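Hydrazine synthase subunit gamma (PDB 5C2V) catalyses the three-electron reduction of nitric oxide to hydroxylamine, the first half-reaction of hydrazine synthesis, and binds two c-type hemes. Local coordinates at residues L80-W85 / E114-T119; N90-R95 / F103-F108; D281-T286 / G294-L299. All coordinates share one frame; numbering follows the deposited sequence.

Contact 1 of 3, residues L80-W85 / E114-T119; sequences LGDEGW and EIVGAT. With CA (calcium ion), chain U; HEC (heme c), chain V.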
loop_
_atom_site.group_PDB
_atom_site.type_symbol
_atom_site.label_atom_id
_atom_site.label_comp_id
_atom_site.label_asym_id
_atom_site.label_seq_id
_atom_site.Cartn_x
_atom_site.Cartn_y
_atom_site.Cartn_z
ATOM N N LEU C 80 -5.065 -41.521 -15.640
ATOM C CA LEU C 80 -3.680 -41.788 -15.254
ATOM C C LEU C 80 -2.692 -41.339 -16.327
ATOM O O LEU C 80 -3.029 -41.296 -17.509
ATOM C CB LEU C 80 -3.495 -43.274 -14.941
ATOM C CG LEU C 80 -4.426 -43.819 -13.853
ATOM C CD1 LEU C 80 -4.124 -45.279 -13.549
ATOM C CD2 LEU C 80 -4.341 -42.974 -12.588
ATOM N N GLY C 81 -1.464 -41.038 -15.916
ATOM C CA GLY C 81 -0.495 -40.427 -16.808
ATOM C C GLY C 81 0.488 -41.310 -17.554
ATOM O O GLY C 81 1.320 -40.794 -18.302
ATOM N N ASP C 82 0.439 -42.620 -17.348
ATOM C CA ASP C 82 1.311 -43.512 -18.108
ATOM C C ASP C 82 0.672 -44.044 -19.397
ATOM O O ASP C 82 1.367 -44.561 -20.274
ATOM C CB ASP C 82 1.758 -44.689 -17.236
ATOM C CG ASP C 82 0.618 -45.280 -16.421
ATOM O OD1 ASP C 82 -0.551 -45.131 -16.831
ATOM O OD2 ASP C 82 0.900 -45.898 -15.372
ATOM N N GLU C 83 -0.646 -43.916 -19.512
ATOM C CA GLU C 83 -1.368 -44.397 -20.689
ATOM C C GLU C 83 -1.747 -43.302 -21.683
ATOM O O GLU C 83 -2.398 -43.574 -22.690
ATOM C CB GLU C 83 -2.623 -45.139 -20.258
ATOM C CG GLU C 83 -3.513 -44.324 -19.360
ATOM C CD GLU C 83 -4.660 -45.132 -18.828
ATOM O OE1 GLU C 83 -4.820 -46.288 -19.271
ATOM O OE2 GLU C 83 -5.391 -44.616 -17.964
ATOM N N GLY C 84 -1.368 -42.065 -21.385
ATOM C CA GLY C 84 -1.764 -40.938 -22.208
ATOM C C GLY C 84 -2.927 -40.165 -21.615
ATOM O O GLY C 84 -3.801 -40.736 -20.955
ATOM N N TRP C 85 -2.941 -38.859 -21.862
ATOM C CA TRP C 85 -3.976 -37.987 -21.322
ATOM C C TRP C 85 -5.217 -38.013 -22.203
ATOM O O TRP C 85 -5.118 -38.064 -23.429
ATOM C CB TRP C 85 -3.456 -36.555 -21.184
ATOM C CG TRP C 85 -2.185 -36.439 -20.397
ATOM C CD1 TRP C 85 -0.967 -36.037 -20.866
ATOM C CD2 TRP C 85 -2.002 -36.729 -19.005
ATOM N NE1 TRP C 85 -0.041 -36.053 -19.853
ATOM C CE2 TRP C 85 -0.650 -36.476 -18.700
ATOM C CE3 TRP C 85 -2.850 -37.177 -17.987
ATOM C CZ2 TRP C 85 -0.126 -36.656 -17.421
ATOM C CZ3 TRP C 85 -2.327 -37.357 -16.718
ATOM C CH2 TRP C 85 -0.979 -37.091 -16.446
ATOM N N GLU C 114 5.064 -54.546 -20.647
ATOM C CA GLU C 114 4.389 -55.394 -19.663
ATOM C C GLU C 114 4.404 -54.763 -18.272
ATOM O O GLU C 114 4.504 -55.459 -17.261
ATOM C CB GLU C 114 5.022 -56.787 -19.624
ATOM C CG GLU C 114 4.915 -57.541 -20.939
ATOM C CD GLU C 114 5.422 -58.965 -20.840
ATOM O OE1 GLU C 114 6.050 -59.442 -21.809
ATOM O OE2 GLU C 114 5.189 -59.610 -19.795
ATOM N N ILE C 115 4.303 -53.438 -18.236
ATOM C CA ILE C 115 4.236 -52.697 -16.983
ATOM C C ILE C 115 2.899 -51.971 -16.878
ATOM O O ILE C 115 2.087 -52.272 -16.003
ATOM C CB ILE C 115 5.388 -51.681 -16.857
ATOM C CG1 ILE C 115 6.738 -52.398 -16.888
ATOM C CG2 ILE C 115 5.245 -50.869 -15.577
ATOM C CD1 ILE C 115 7.929 -51.470 -16.763
ATOM N N VAL C 116 2.675 -51.010 -17.770
ATOM C CA VAL C 116 1.405 -50.295 -17.810
ATOM C C VAL C 116 0.290 -51.194 -18.338
ATOM O O VAL C 116 -0.721 -51.400 -17.667
ATOM C CB VAL C 116 1.499 -49.033 -18.688
ATOM C CG1 VAL C 116 0.177 -48.279 -18.677
ATOM C CG2 VAL C 116 2.633 -48.141 -18.211
ATOM N N GLY C 117 0.477 -51.726 -19.541
ATOM C CA GLY C 117 -0.429 -52.727 -20.077
ATOM C C GLY C 117 0.157 -54.115 -19.915
ATOM O O GLY C 117 1.374 -54.255 -19.795
ATOM N N ALA C 118 -0.703 -55.132 -19.944
ATOM C CA ALA C 118 -0.284 -56.528 -19.794
ATOM C C ALA C 118 0.691 -56.704 -18.635
ATOM O O ALA C 118 1.733 -57.345 -18.784
ATOM C CB ALA C 118 0.334 -57.038 -21.086
ATOM N N THR C 119 0.355 -56.120 -17.490
ATOM C CA THR C 119 1.257 -56.094 -16.346
ATOM C C THR C 119 1.557 -57.506 -15.853
ATOM O O THR C 119 0.647 -58.276 -15.549
ATOM C CB THR C 119 0.672 -55.259 -15.194
ATOM O OG1 THR C 119 0.171 -54.019 -15.709
ATOM C CG2 THR C 119 1.736 -54.971 -14.155
HETATM CA CA CA U . -5.024 -41.893 -18.745
HETATM FE FE HEC V . -5.283 -49.169 -8.203
HETATM C CHA HEC V . -5.792 -50.917 -11.117
HETATM C CHB HEC V . -4.123 -52.008 -6.713
HETATM C CHC HEC V . -4.534 -47.369 -5.355
HETATM C CHD HEC V . -7.120 -46.521 -9.365
HETATM N NA HEC V . -4.974 -51.108 -8.824
HETATM C C1A HEC V . -5.322 -51.645 -10.046
HETATM C C2A HEC V . -5.116 -53.084 -9.985
HETATM C C3A HEC V . -4.649 -53.376 -8.761
HETATM C C4A HEC V . -4.555 -52.140 -8.012
HETATM C CMA HEC V . -4.266 -54.765 -8.199
HETATM C CAA HEC V . -5.376 -54.075 -11.148
HETATM C CBA HEC V . -6.463 -55.090 -10.795
HETATM C CGA HEC V . -6.657 -56.061 -11.931
HETATM O O1A HEC V . -6.033 -55.865 -13.005
HETATM O O2A HEC V . -7.440 -57.032 -11.761
HETATM N NB HEC V . -4.585 -49.629 -6.312
HETATM C C1B HEC V . -3.940 -50.820 -6.038
HETATM C C2B HEC V . -3.036 -50.597 -4.928
HETATM C C3B HEC V . -3.154 -49.319 -4.546
HETATM C C4B HEC V . -4.127 -48.684 -5.412
HETATM C CMB HEC V . -2.126 -51.676 -4.300
HETATM C CAB HEC V . -2.393 -48.609 -3.401
HETATM C CBB HEC V . -0.901 -48.431 -3.757
HETATM N NC HEC V . -5.758 -47.295 -7.479
HETATM C C1C HEC V . -5.314 -46.735 -6.298
HETATM C C2C HEC V . -5.691 -45.336 -6.293
HETATM C C3C HEC V . -6.519 -45.141 -7.329
HETATM C C4C HEC V . -6.504 -46.343 -8.144
HETATM C CMC HEC V . -5.537 -44.407 -5.067
HETATM C CAC HEC V . -7.243 -43.823 -7.691
HETATM C CBC HEC V . -6.217 -42.748 -8.116
HETATM N ND HEC V . -6.360 -48.807 -9.948
HETATM C C1D HEC V . -6.900 -47.557 -10.253
HETATM C C2D HEC V . -7.195 -47.515 -11.667
HETATM C C3D HEC V . -6.782 -48.888 -12.213
HETATM C C4D HEC V . -6.274 -49.623 -11.076
HETATM C CMD HEC V . -7.801 -46.337 -12.459
HETATM C CAD HEC V . -6.877 -49.379 -13.672
HETATM C CBD HEC V . -5.663 -48.861 -14.437
HETATM C CGD HEC V . -5.719 -49.342 -15.862
HETATM O O1D HEC V . -4.790 -49.016 -16.646
HETATM O O2D HEC V . -6.694 -50.053 -16.211
HETATM O O HOH W 1 -6.076 -43.005 -16.885
HETATM O O HOH W 2 -3.569 -48.585 -9.262
#
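D82 and V116 carry nearly all of this contact, their side chains running past one another in opposite senses. The apolar part is small and buried. The CB of D82 meets V116 CG2 at 3.7 Å, and the V116 CG1 branch lies alongside the carboxylate, so the valine packs against the flank of a charged group through carbon atoms. V116 has CG1 anti to its amide nitrogen (chi1 -178°), which directs both methyls at the aspartate. E83 adds a looser touch, its CB 4.5 Å from V116 CG1.

The polar ends look elsewhere. OD2 of D82 forms salt bridges with R104 and R128, while OE1 of E83 pairs with K89; no hydrogen bond joins the two segments themselves. Within 114-119, the hydroxyl of T119 donates to I115 O (2.6 Å) from well above the carbonyl plane, tying the ends of that loop together, and D113 accepts from the amides of I115 and V116.

Residues 80-85 belong to the calcium-binding loop that joins the two short antiparallel strands 77-78 and 89-90. L80 O binds the ion at 2.4 Å, G84 O at 2.8 Å, E83 OE2 at 2.9 Å and a water at 2.4 Å; D79 and S87 complete the site. The calcium-bound loop probably helps to hold D82 against V116. G84 has a positive phi of 101°.

Toward the heme, L80 CD1 lies 4.0 Å from the methyl CMD. The alpha subunit packs V410 on D82 and V411 on V116, and W580 of that chain stacks on W85, whereas V217 of the beta subunit touches L80.

Contact 2 of 3, residues N90-R95 / F103-F108; sequences NTKYIR and FRHEGF. With CA (calcium ion), chain S; HEC (heme c), chain V.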
loop_
_atom_site.group_PDB
_atom_site.type_symbol
_atom_site.label_atom_id
_atom_site.label_comp_id
_atom_site.label_asym_id
_atom_site.label_seq_id
_atom_site.Cartn_x
_atom_site.Cartn_y
_atom_site.Cartn_z
ATOM N N ASN C 90 -11.572 -46.859 -15.767
ATOM C CA ASN C 90 -12.426 -47.339 -14.688
ATOM C C ASN C 90 -11.580 -48.006 -13.596
ATOM O O ASN C 90 -10.632 -48.729 -13.896
ATOM C CB ASN C 90 -13.469 -48.292 -15.309
ATOM C CG ASN C 90 -14.040 -49.323 -14.341
ATOM O OD1 ASN C 90 -14.023 -49.162 -13.129
ATOM N ND2 ASN C 90 -14.558 -50.407 -14.904
ATOM N N THR C 91 -11.911 -47.751 -12.332
ATOM C CA THR C 91 -11.142 -48.317 -11.221
ATOM C C THR C 91 -11.354 -49.824 -11.129
ATOM O O THR C 91 -12.485 -50.300 -11.026
ATOM C CB THR C 91 -11.512 -47.664 -9.872
ATOM O OG1 THR C 91 -11.248 -46.257 -9.931
ATOM C CG2 THR C 91 -10.699 -48.278 -8.739
ATOM N N LYS C 92 -10.254 -50.570 -11.157
ATOM C CA LYS C 92 -10.305 -52.026 -11.228
ATOM C C LYS C 92 -10.938 -52.678 -10.001
ATOM O O LYS C 92 -10.696 -52.270 -8.866
ATOM C CB LYS C 92 -8.899 -52.593 -11.433
ATOM C CG LYS C 92 -8.598 -53.007 -12.864
ATOM C CD LYS C 92 -9.441 -54.205 -13.273
ATOM C CE LYS C 92 -9.112 -54.663 -14.684
ATOM N NZ LYS C 92 -9.932 -55.836 -15.099
ATOM N N TYR C 93 -11.754 -53.697 -10.255
ATOM C CA TYR C 93 -12.337 -54.518 -9.202
ATOM C C TYR C 93 -11.297 -55.548 -8.766
ATOM O O TYR C 93 -10.880 -56.388 -9.563
ATOM C CB TYR C 93 -13.614 -55.189 -9.718
ATOM C CG TYR C 93 -14.459 -55.886 -8.677
ATOM C CD1 TYR C 93 -15.380 -55.180 -7.915
ATOM C CD2 TYR C 93 -14.361 -57.256 -8.479
ATOM C CE1 TYR C 93 -16.166 -55.817 -6.973
ATOM C CE2 TYR C 93 -15.142 -57.899 -7.542
ATOM C CZ TYR C 93 -16.039 -57.175 -6.787
ATOM O OH TYR C 93 -16.818 -57.816 -5.850
ATOM N N ILE C 94 -10.875 -55.484 -7.505
ATOM C CA ILE C 94 -9.705 -56.248 -7.065
ATOM C C ILE C 94 -9.992 -57.582 -6.367
ATOM O O ILE C 94 -9.062 -58.239 -5.898
ATOM C CB ILE C 94 -8.806 -55.399 -6.133
ATOM C CG1 ILE C 94 -9.599 -54.862 -4.944
ATOM C CG2 ILE C 94 -8.171 -54.255 -6.906
ATOM C CD1 ILE C 94 -8.746 -54.110 -3.943
ATOM N N ARG C 95 -11.256 -57.986 -6.277
ATOM C CA ARG C 95 -11.560 -59.320 -5.758
ATOM C C ARG C 95 -11.123 -60.385 -6.761
ATOM O O ARG C 95 -11.382 -60.258 -7.959
ATOM C CB ARG C 95 -13.050 -59.479 -5.449
ATOM C CG ARG C 95 -13.560 -58.651 -4.281
ATOM C CD ARG C 95 -12.847 -59.007 -2.986
ATOM N NE ARG C 95 -13.552 -58.486 -1.819
ATOM C CZ ARG C 95 -14.359 -59.210 -1.049
ATOM N NH1 ARG C 95 -14.556 -60.494 -1.313
ATOM N NH2 ARG C 95 -14.963 -58.653 -0.008
ATOM N N PHE C 103 -2.301 -58.109 -15.651
ATOM C CA PHE C 103 -3.119 -57.175 -14.890
ATOM C C PHE C 103 -3.396 -55.856 -15.610
ATOM O O PHE C 103 -3.049 -55.684 -16.780
ATOM C CB PHE C 103 -2.464 -56.930 -13.532
ATOM C CG PHE C 103 -2.091 -58.201 -12.817
ATOM C CD1 PHE C 103 -3.075 -59.035 -12.309
ATOM C CD2 PHE C 103 -0.765 -58.570 -12.669
ATOM C CE1 PHE C 103 -2.743 -60.209 -11.658
ATOM C CE2 PHE C 103 -0.427 -59.744 -12.018
ATOM C CZ PHE C 103 -1.417 -60.563 -11.512
ATOM N N ARG C 104 -4.029 -54.939 -14.880
ATOM C CA ARG C 104 -4.639 -53.722 -15.420
ATOM C C ARG C 104 -5.708 -54.023 -16.469
ATOM O O ARG C 104 -6.460 -54.988 -16.342
ATOM C CB ARG C 104 -3.574 -52.800 -16.025
ATOM C CG ARG C 104 -2.565 -52.241 -15.036
ATOM C CD ARG C 104 -2.615 -50.724 -15.043
ATOM N NE ARG C 104 -1.321 -50.108 -14.776
ATOM C CZ ARG C 104 -1.040 -48.833 -15.032
ATOM N NH1 ARG C 104 -1.966 -48.046 -15.565
ATOM N NH2 ARG C 104 0.163 -48.346 -14.762
ATOM N N HIS C 105 -5.753 -53.206 -17.516
ATOM C CA HIS C 105 -6.805 -53.298 -18.525
ATOM C C HIS C 105 -6.226 -53.585 -19.903
ATOM O O HIS C 105 -6.519 -54.617 -20.505
ATOM C CB HIS C 105 -7.632 -52.010 -18.566
ATOM C CG HIS C 105 -8.751 -51.973 -17.570
ATOM N ND1 HIS C 105 -8.651 -51.317 -16.361
ATOM C CD2 HIS C 105 -9.993 -52.505 -17.607
ATOM C CE1 HIS C 105 -9.787 -51.449 -15.697
ATOM N NE2 HIS C 105 -10.617 -52.166 -16.431
ATOM N N GLU C 106 -5.424 -52.649 -20.401
ATOM C CA GLU C 106 -4.750 -52.809 -21.684
ATOM C C GLU C 106 -3.913 -54.082 -21.691
ATOM O O GLU C 106 -3.220 -54.385 -20.720
ATOM C CB GLU C 106 -3.873 -51.591 -21.980
ATOM C CG GLU C 106 -4.623 -50.270 -21.916
ATOM C CD GLU C 106 -3.762 -49.088 -22.309
ATOM O OE1 GLU C 106 -2.549 -49.282 -22.535
ATOM O OE2 GLU C 106 -4.298 -47.964 -22.394
ATOM N N GLY C 107 -3.989 -54.829 -22.787
ATOM C CA GLY C 107 -3.336 -56.122 -22.874
ATOM C C GLY C 107 -1.970 -56.089 -23.528
ATOM O O GLY C 107 -1.285 -55.066 -23.514
ATOM N N PHE C 108 -1.578 -57.220 -24.106
ATOM C CA PHE C 108 -0.259 -57.367 -24.711
ATOM C C PHE C 108 -0.077 -56.488 -25.943
ATOM O O PHE C 108 1.034 -56.049 -26.237
ATOM C CB PHE C 108 -0.005 -58.829 -25.084
ATOM C CG PHE C 108 0.124 -59.743 -23.900
ATOM C CD1 PHE C 108 1.341 -59.894 -23.256
ATOM C CD2 PHE C 108 -0.970 -60.452 -23.433
ATOM C CE1 PHE C 108 1.464 -60.734 -22.166
ATOM C CE2 PHE C 108 -0.854 -61.294 -22.344
ATOM C CZ PHE C 108 0.366 -61.435 -21.710
HETATM CA CA CA S . -15.711 -51.083 -13.275
HETATM FE FE HEC V . -5.283 -49.169 -8.203
HETATM C CHA HEC V . -5.792 -50.917 -11.117
HETATM C CHB HEC V . -4.123 -52.008 -6.713
HETATM C CHC HEC V . -4.534 -47.369 -5.355
HETATM C CHD HEC V . -7.120 -46.521 -9.365
HETATM N NA HEC V . -4.974 -51.108 -8.824
HETATM C C1A HEC V . -5.322 -51.645 -10.046
HETATM C C2A HEC V . -5.116 -53.084 -9.985
HETATM C C3A HEC V . -4.649 -53.376 -8.761
HETATM C C4A HEC V . -4.555 -52.140 -8.012
HETATM C CMA HEC V . -4.266 -54.765 -8.199
HETATM C CAA HEC V . -5.376 -54.075 -11.148
HETATM C CBA HEC V . -6.463 -55.090 -10.795
HETATM C CGA HEC V . -6.657 -56.061 -11.931
HETATM O O1A HEC V . -6.033 -55.865 -13.005
HETATM O O2A HEC V . -7.440 -57.032 -11.761
HETATM N NB HEC V . -4.585 -49.629 -6.312
HETATM C C1B HEC V . -3.940 -50.820 -6.038
HETATM C C2B HEC V . -3.036 -50.597 -4.928
HETATM C C3B HEC V . -3.154 -49.319 -4.546
HETATM C C4B HEC V . -4.127 -48.684 -5.412
HETATM C CMB HEC V . -2.126 -51.676 -4.300
HETATM C CAB HEC V . -2.393 -48.609 -3.401
HETATM C CBB HEC V . -0.901 -48.431 -3.757
HETATM N NC HEC V . -5.758 -47.295 -7.479
HETATM C C1C HEC V . -5.314 -46.735 -6.298
HETATM C C2C HEC V . -5.691 -45.336 -6.293
HETATM C C3C HEC V . -6.519 -45.141 -7.329
HETATM C C4C HEC V . -6.504 -46.343 -8.144
HETATM C CMC HEC V . -5.537 -44.407 -5.067
HETATM C CAC HEC V . -7.243 -43.823 -7.691
HETATM C CBC HEC V . -6.217 -42.748 -8.116
HETATM N ND HEC V . -6.360 -48.807 -9.948
HETATM C C1D HEC V . -6.900 -47.557 -10.253
HETATM C C2D HEC V . -7.195 -47.515 -11.667
HETATM C C3D HEC V . -6.782 -48.888 -12.213
HETATM C C4D HEC V . -6.274 -49.623 -11.076
HETATM C CMD HEC V . -7.801 -46.337 -12.459
HETATM C CAD HEC V . -6.877 -49.379 -13.672
HETATM C CBD HEC V . -5.663 -48.861 -14.437
HETATM C CGD HEC V . -5.719 -49.342 -15.862
HETATM O O1D HEC V . -4.790 -49.016 -16.646
HETATM O O2D HEC V . -6.694 -50.053 -16.211
HETATM O O HOH W 3 -14.121 -52.457 -12.088
HETATM O O HOH W 4 -16.375 -50.100 -11.228
HETATM O O HOH W 2 -3.569 -48.585 -9.262
#
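The CA atoms of K92 and R104 approach to 7.2 Å, the closest backbone approach between two irregular segments, and no hydrogen bond crosses directly between them.

The main side-chain contact is a CH-pi interaction. K92 lays its CE over one face of the H105 imidazole, 3.5 Å from the ring centroid and 16° off the normal, displaced toward the NE2 side. A bend at chi2 (-67°) followed by an extended run carries the lysine across the ring, and CE also comes near R104 O. From 90-95, N90 O approaches H105 CE1 obliquely. The side-chain amide of N90 is at a calcium ion shared with S267, G268 and T269; OD1 binds it (2.6 Å) and ND2 bonds to F271 O, although the amide's exact placement is doubtful.

Both segments contact the propionate side of heme 1. K92 CB packs on the meso carbon CHA at 3.5 Å. R104 NH1 donates to O1D at 3.2 Å in an almost straight bond (168°), with that oxygen near the guanidinium plane, while NH2 serves D82. H105 ND1 donates at the ring edge to O2D of the same carboxylate, though the modelled length is too short to be trusted. The backbone N of R104 makes a weak bond to O1A of the second propionate. K92 O receives a bond from ND1 of H67, the protein axial ligand of this heme.

The straight arginine bond to O1D probably restrains that propionate's rotation and may favour its ionised form; the histidine's share is doubtful.

Contact 3 of 3, residues D281-T286 / G294-L299; sequences DTINNT and GRTSHL
T296 meets I283 through both arms of its side chain. The hydroxyl OG1 donates to I283 O at 2.7 Å, approaching at a C=O...O angle of 143° and tilted 35° from the carbonyl plane, and the methyl CG2 rests on I283 CG2 at 3.5 Å. With chi1 at 56° OG1 sits between the backbone nitrogen and carbonyl carbon, leaving the methyl anti to that carbon and turned to the isoleucine. The two side chains meet at about a right angle. N285 extends the contact on the polar side, its amide lying beside the hydroxyls of T296 and S297.

In the next layer D291, from the loop linking the two segments, holds 294-299 in place: its OD1 accepts from S297 OG and, weakly, from the amide of T296. T296 also opens a type I beta turn that ends at L299, closed by a weak backbone bond from L299 N to T296 O (3.1 Å). In 281-286, N284 OD1 receives the hydroxyl of T286 at 2.6 Å, from above the amide plane, linking T286 back to N284.

Farther out, I283 packs on L304, L307 and L311 and L299 on L304, joining both segments to helix 301-312, the C-terminal helix of the cytochrome c domain. H293, with H190 one of the two axial ligands of heme 2, directly precedes 294-299; its ND1 is hydrogen-bonded to T282 O, the residue before I283 within 281-286, which probably helps to set the imidazole's rotation.

G294 and T296 touch this heme, so the threonine satisfies the carbonyl of I283 with its hydroxyl and packs its methyl on the same residue right beside the cofactor, joining 281-286 to 294-299 through polar and apolar contacts at once.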
loop_
_atom_site.group_PDB
_atom_site.type_symbol
_atom_site.label_atom_id
_atom_site.label_comp_id
_atom_site.label_asym_id
_atom_site.label_seq_id
_atom_site.Cartn_x
_atom_site.Cartn_y
_atom_site.Cartn_z
ATOM N N ASP C 281 -25.742 -52.182 -21.175
ATOM C CA ASP C 281 -24.967 -51.398 -22.131
ATOM C C ASP C 281 -23.761 -52.162 -22.678
ATOM O O ASP C 281 -23.163 -51.752 -23.671
ATOM C CB ASP C 281 -24.503 -50.088 -21.491
ATOM C CG ASP C 281 -25.660 -49.207 -21.058
ATOM O OD1 ASP C 281 -26.307 -48.597 -21.936
ATOM O OD2 ASP C 281 -25.919 -49.121 -19.839
ATOM N N THR C 282 -23.411 -53.276 -22.038
ATOM C CA THR C 282 -22.289 -54.099 -22.492
ATOM C C THR C 282 -22.736 -55.041 -23.605
ATOM O O THR C 282 -21.951 -55.827 -24.135
ATOM C CB THR C 282 -21.689 -54.926 -21.342
ATOM O OG1 THR C 282 -22.687 -55.809 -20.813
ATOM C CG2 THR C 282 -21.190 -54.017 -20.234
ATOM N N ILE C 283 -24.013 -54.933 -23.950
ATOM C CA ILE C 283 -24.709 -55.884 -24.804
ATOM C C ILE C 283 -25.382 -55.166 -25.972
ATOM O O ILE C 283 -25.144 -55.484 -27.136
ATOM C CB ILE C 283 -25.743 -56.693 -24.003
ATOM C CG1 ILE C 283 -25.041 -57.485 -22.898
ATOM C CG2 ILE C 283 -26.502 -57.631 -24.908
ATOM C CD1 ILE C 283 -25.979 -58.244 -21.996
ATOM N N ASN C 284 -26.224 -54.190 -25.640
ATOM C CA ASN C 284 -27.122 -53.522 -26.583
ATOM C C ASN C 284 -26.447 -52.821 -27.769
ATOM O O ASN C 284 -27.134 -52.239 -28.611
ATOM C CB ASN C 284 -27.985 -52.506 -25.828
ATOM C CG ASN C 284 -27.160 -51.537 -24.997
ATOM O OD1 ASN C 284 -25.963 -51.367 -25.223
ATOM N ND2 ASN C 284 -27.803 -50.899 -24.025
ATOM N N ASN C 285 -25.115 -52.843 -27.805
ATOM C CA ASN C 285 -24.330 -52.266 -28.901
ATOM C C ASN C 285 -24.463 -50.752 -28.970
ATOM O O ASN C 285 -24.648 -50.172 -30.042
ATOM C CB ASN C 285 -24.729 -52.883 -30.247
ATOM C CG ASN C 285 -24.373 -54.353 -30.345
ATOM O OD1 ASN C 285 -23.385 -54.805 -29.768
ATOM N ND2 ASN C 285 -25.182 -55.109 -31.078
ATOM N N THR C 286 -24.366 -50.124 -27.806
ATOM C CA THR C 286 -24.398 -48.675 -27.683
ATOM C C THR C 286 -22.977 -48.138 -27.546
ATOM O O THR C 286 -22.517 -47.344 -28.366
ATOM C CB THR C 286 -25.253 -48.230 -26.485
ATOM O OG1 THR C 286 -24.869 -48.972 -25.322
ATOM C CG2 THR C 286 -26.729 -48.477 -26.766
ATOM N N GLY C 294 -19.732 -59.967 -28.602
ATOM C CA GLY C 294 -20.841 -60.888 -28.809
ATOM C C GLY C 294 -21.587 -60.553 -30.094
ATOM O O GLY C 294 -21.388 -59.478 -30.654
ATOM N N ARG C 295 -22.473 -61.429 -30.560
ATOM C CA ARG C 295 -23.397 -60.986 -31.596
ATOM C C ARG C 295 -24.781 -60.932 -30.979
ATOM O O ARG C 295 -25.467 -61.944 -30.858
ATOM C CB ARG C 295 -23.365 -61.919 -32.799
ATOM N N THR C 296 -25.172 -59.723 -30.587
ATOM C CA THR C 296 -26.442 -59.498 -29.912
ATOM C C THR C 296 -27.521 -58.817 -30.754
ATOM O O THR C 296 -28.638 -58.614 -30.278
ATOM C CB THR C 296 -26.212 -58.685 -28.631
ATOM O OG1 THR C 296 -25.537 -57.464 -28.954
ATOM C CG2 THR C 296 -25.349 -59.486 -27.667
ATOM N N SER C 297 -27.188 -58.452 -31.989
ATOM C CA SER C 297 -28.075 -57.620 -32.806
ATOM C C SER C 297 -29.420 -58.281 -33.087
ATOM O O SER C 297 -30.444 -57.604 -33.189
ATOM C CB SER C 297 -27.395 -57.258 -34.128
ATOM O OG SER C 297 -26.212 -56.512 -33.906
ATOM N N HIS C 298 -29.409 -59.602 -33.209
ATOM C CA HIS C 298 -30.613 -60.362 -33.517
ATOM C C HIS C 298 -31.488 -60.593 -32.287
ATOM O O HIS C 298 -32.685 -60.844 -32.410
ATOM C CB HIS C 298 -30.232 -61.700 -34.147
ATOM C CG HIS C 298 -29.293 -62.509 -33.309
ATOM N ND1 HIS C 298 -29.726 -63.339 -32.298
ATOM C CD2 HIS C 298 -27.943 -62.602 -33.320
ATOM C CE1 HIS C 298 -28.682 -63.919 -31.730
ATOM N NE2 HIS C 298 -27.588 -63.487 -32.333
ATOM N N LEU C 299 -30.889 -60.508 -31.103
ATOM C CA LEU C 299 -31.637 -60.634 -29.855
ATOM C C LEU C 299 -32.542 -59.416 -29.673
ATOM O O LEU C 299 -32.296 -58.373 -30.272
ATOM C CB LEU C 299 -30.685 -60.771 -28.661
ATOM C CG LEU C 299 -29.697 -61.940 -28.582
ATOM C CD1 LEU C 299 -28.958 -61.903 -27.251
ATOM C CD2 LEU C 299 -30.385 -63.286 -28.768
#

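Contacts 1 and 2 form one unit beside heme 1, the probable active-site heme, with centres 11 Å apart and contact 2 nested in the loop that contact 1 closes. R104 bridges them: its NH2 reaches D82 OD2 at 2.6 Å in a salt bridge, so the loop round one calcium probably helps position the arginine that holds a heme propionate. A118 N lies 2.7 Å from E106 O, probably a second link. Contact 3 belongs to the other lobe and to heme 2, its centre 23 Å from that of contact 2 and 29 Å from that of contact 1; the nearest atoms of contacts 2 and 3 are about 9 Å apart.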